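PDB 3E13: putative iron-uptake ABC transport system,periplasmic iron-binding protein from Campylobacter jejuni, which binds ferric iron in the periplasm and probably delivers it to an ABC transporter for uptake into the cell. Local coordinates for residues K101-I106 with R229-N234. Residues are numbered along the deposited sequence; the frame is centred on the assembly and turned at random.
Sequences KRARII and RGTHIN
Two antiparallel strands, 97-109 and 233-241, meet here in the mixed sheet beside the ferric site, and R102 and N234 form the hydrogen-bonded pair at the junction. R102 N donates to N234 O at 2.9 Å, and N234 N returns a bond to R102 O at 3.0 Å. A third bond, R104 N to H232 O at 3.1 Å, carries the pairing to the residue before I233. A103 and I233 lie between these bonds as a non-hydrogen-bonded pair, where the A103 CA-H leans on H232 O and the I233 CA-H on R102 O.

On the face that carries A103 and I233 the contacts are between carbons: I233 CD1 reaches A103 CB at 4.0 Å, while its CG2 branch lies against K101 CE, beyond which K101 NZ goes on to a salt bridge with E293. T231 CG2, anti to the backbone N, touches both A103 CB (3.9 Å) and I105 CG2 (4.0 Å), and T231 OG1 hydrogen-bonds to P224 O.

The other face carries R102, N234, R104 and H232. Two strands linking the lobes are characteristic of periplasmic binding proteins of this family, and strands 97-109 and 233-241 are consistent with such a hinge. R102 holds CG between its backbone N and carbonyl carbon (chi1 54°) and bends twice more, laying CD over N234 O at 3.5 Å. Its guanidinium turns to the metal site, where NH2 hydrogen-bonds to OH of the iron ligand Y12 and forms a salt bridge with E272; this positive charge may favour an ionised tyrosine. N234 hydrogen-bonds to D60 through ND2. R104 CB meets the edge of the H232 ring, in its plane, and the extended chain beyond ends in a salt bridge to D179.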
loop_
_atom_site.group_PDB
_atom_site.type_symbol
_atom_site.label_atom_id
_atom_site.label_comp_id
_atom_site.label_asym_id
_atom_site.label_seq_id
_atom_site.Cartn_x
_atom_site.Cartn_y
_atom_site.Cartn_z
ATOM N N LYS A 101 -6.197 -4.622 -2.572
ATOM C CA LYS A 101 -5.053 -4.462 -3.427
ATOM C C LYS A 101 -4.949 -3.001 -3.877
ATOM O O LYS A 101 -5.943 -2.255 -3.943
ATOM C CB LYS A 101 -5.143 -5.345 -4.705
ATOM C CG LYS A 101 -4.994 -6.814 -4.417
ATOM C CD LYS A 101 -5.651 -7.691 -5.535
ATOM C CE LYS A 101 -4.807 -7.715 -6.791
ATOM N NZ LYS A 101 -5.539 -8.438 -7.940
ATOM N N ARG A 102 -3.732 -2.603 -4.183
ATOM C CA ARG A 102 -3.424 -1.280 -4.754
ATOM C C ARG A 102 -2.234 -1.417 -5.706
ATOM O O ARG A 102 -1.463 -2.317 -5.579
ATOM C CB ARG A 102 -3.162 -0.255 -3.631
ATOM C CG ARG A 102 -2.077 -0.687 -2.629
ATOM C CD ARG A 102 -2.637 -1.350 -1.331
ATOM N NE ARG A 102 -3.493 -0.452 -0.581
ATOM C CZ ARG A 102 -3.121 0.621 0.123
ATOM N NH1 ARG A 102 -1.854 0.970 0.200
ATOM N NH2 ARG A 102 -4.015 1.321 0.797
ATOM N N ALA A 103 -2.109 -0.535 -6.685
ATOM C CA ALA A 103 -1.046 -0.596 -7.660
ATOM C C ALA A 103 -0.185 0.679 -7.544
ATOM O O ALA A 103 -0.739 1.775 -7.403
ATOM C CB ALA A 103 -1.642 -0.709 -9.066
ATOM N N ARG A 104 1.144 0.513 -7.576
ATOM C CA ARG A 104 2.050 1.630 -7.502
ATOM C C ARG A 104 2.444 1.963 -8.952
ATOM O O ARG A 104 3.156 1.198 -9.633
ATOM C CB ARG A 104 3.250 1.326 -6.609
ATOM C CG ARG A 104 4.000 2.582 -6.205
ATOM C CD ARG A 104 4.648 2.453 -4.885
ATOM N NE ARG A 104 5.180 3.713 -4.371
ATOM C CZ ARG A 104 4.455 4.677 -3.789
ATOM N NH1 ARG A 104 3.148 4.546 -3.698
ATOM N NH2 ARG A 104 5.009 5.806 -3.340
ATOM N N ILE A 105 1.938 3.101 -9.410
ATOM C CA ILE A 105 2.060 3.497 -10.813
ATOM C C ILE A 105 2.876 4.739 -10.978
ATOM O O ILE A 105 3.397 5.306 -9.989
ATOM C CB ILE A 105 0.638 3.631 -11.452
ATOM C CG1 ILE A 105 -0.257 4.622 -10.699
ATOM C CG2 ILE A 105 -0.051 2.217 -11.405
ATOM C CD1 ILE A 105 0.105 6.082 -10.861
ATOM N N ILE A 106 3.022 5.185 -12.216
ATOM C CA ILE A 106 3.753 6.436 -12.481
ATOM C C ILE A 106 2.705 7.411 -13.028
ATOM O O ILE A 106 2.046 7.133 -14.037
ATOM C CB ILE A 106 4.887 6.225 -13.470
ATOM C CG1 ILE A 106 5.920 5.237 -12.944
ATOM C CG2 ILE A 106 5.598 7.575 -13.800
ATOM C CD1 ILE A 106 6.858 4.677 -14.031
ATOM N N ARG A 229 6.377 -7.871 -17.396
ATOM C CA ARG A 229 5.881 -8.551 -16.211
ATOM C C ARG A 229 4.624 -7.972 -15.568
ATOM O O ARG A 229 3.966 -8.655 -14.770
ATOM C CB ARG A 229 7.016 -8.643 -15.182
ATOM C CG ARG A 229 7.459 -7.343 -14.528
ATOM C CD ARG A 229 8.373 -7.555 -13.378
ATOM N NE ARG A 229 8.806 -6.355 -12.674
ATOM C CZ ARG A 229 9.978 -5.780 -12.755
ATOM N NH1 ARG A 229 10.889 -6.207 -13.627
ATOM N NH2 ARG A 229 10.264 -4.771 -11.934
ATOM N N GLY A 230 4.264 -6.738 -15.930
ATOM C CA GLY A 230 3.129 -6.036 -15.357
ATOM C C GLY A 230 3.469 -5.221 -14.120
ATOM O O GLY A 230 4.609 -5.195 -13.606
ATOM N N THR A 231 2.428 -4.546 -13.652
ATOM C CA THR A 231 2.551 -3.494 -12.665
ATOM C C THR A 231 2.641 -4.079 -11.247
ATOM O O THR A 231 2.007 -5.078 -10.893
ATOM C CB THR A 231 1.285 -2.593 -12.853
ATOM O OG1 THR A 231 1.371 -1.877 -14.116
ATOM C CG2 THR A 231 1.150 -1.562 -11.700
ATOM N N HIS A 232 3.393 -3.371 -10.398
ATOM C CA HIS A 232 3.528 -3.683 -8.984
ATOM C C HIS A 232 2.216 -3.529 -8.215
ATOM O O HIS A 232 1.615 -2.485 -8.215
ATOM C CB HIS A 232 4.579 -2.774 -8.351
ATOM C CG HIS A 232 4.853 -3.083 -6.912
ATOM N ND1 HIS A 232 4.563 -2.217 -5.863
ATOM C CD2 HIS A 232 5.377 -4.186 -6.355
ATOM C CE1 HIS A 232 4.948 -2.783 -4.725
ATOM N NE2 HIS A 232 5.460 -3.967 -4.996
ATOM N N ILE A 233 1.775 -4.649 -7.656
ATOM C CA ILE A 233 0.651 -4.725 -6.748
ATOM C C ILE A 233 1.183 -4.887 -5.313
ATOM O O ILE A 233 2.119 -5.684 -5.057
ATOM C CB ILE A 233 -0.210 -5.949 -7.109
ATOM C CG1 ILE A 233 -0.776 -5.791 -8.539
ATOM C CG2 ILE A 233 -1.319 -6.130 -6.115
ATOM C CD1 ILE A 233 -1.684 -4.683 -8.706
ATOM N N ASN A 234 0.597 -4.128 -4.385
ATOM C CA ASN A 234 0.824 -4.273 -2.959
ATOM C C ASN A 234 -0.552 -4.428 -2.322
ATOM O O ASN A 234 -1.593 -4.229 -2.993
ATOM C CB ASN A 234 1.581 -3.034 -2.426
ATOM C CG ASN A 234 2.261 -3.259 -1.072
ATOM O OD1 ASN A 234 2.044 -4.262 -0.371
ATOM N ND2 ASN A 234 3.125 -2.312 -0.697
#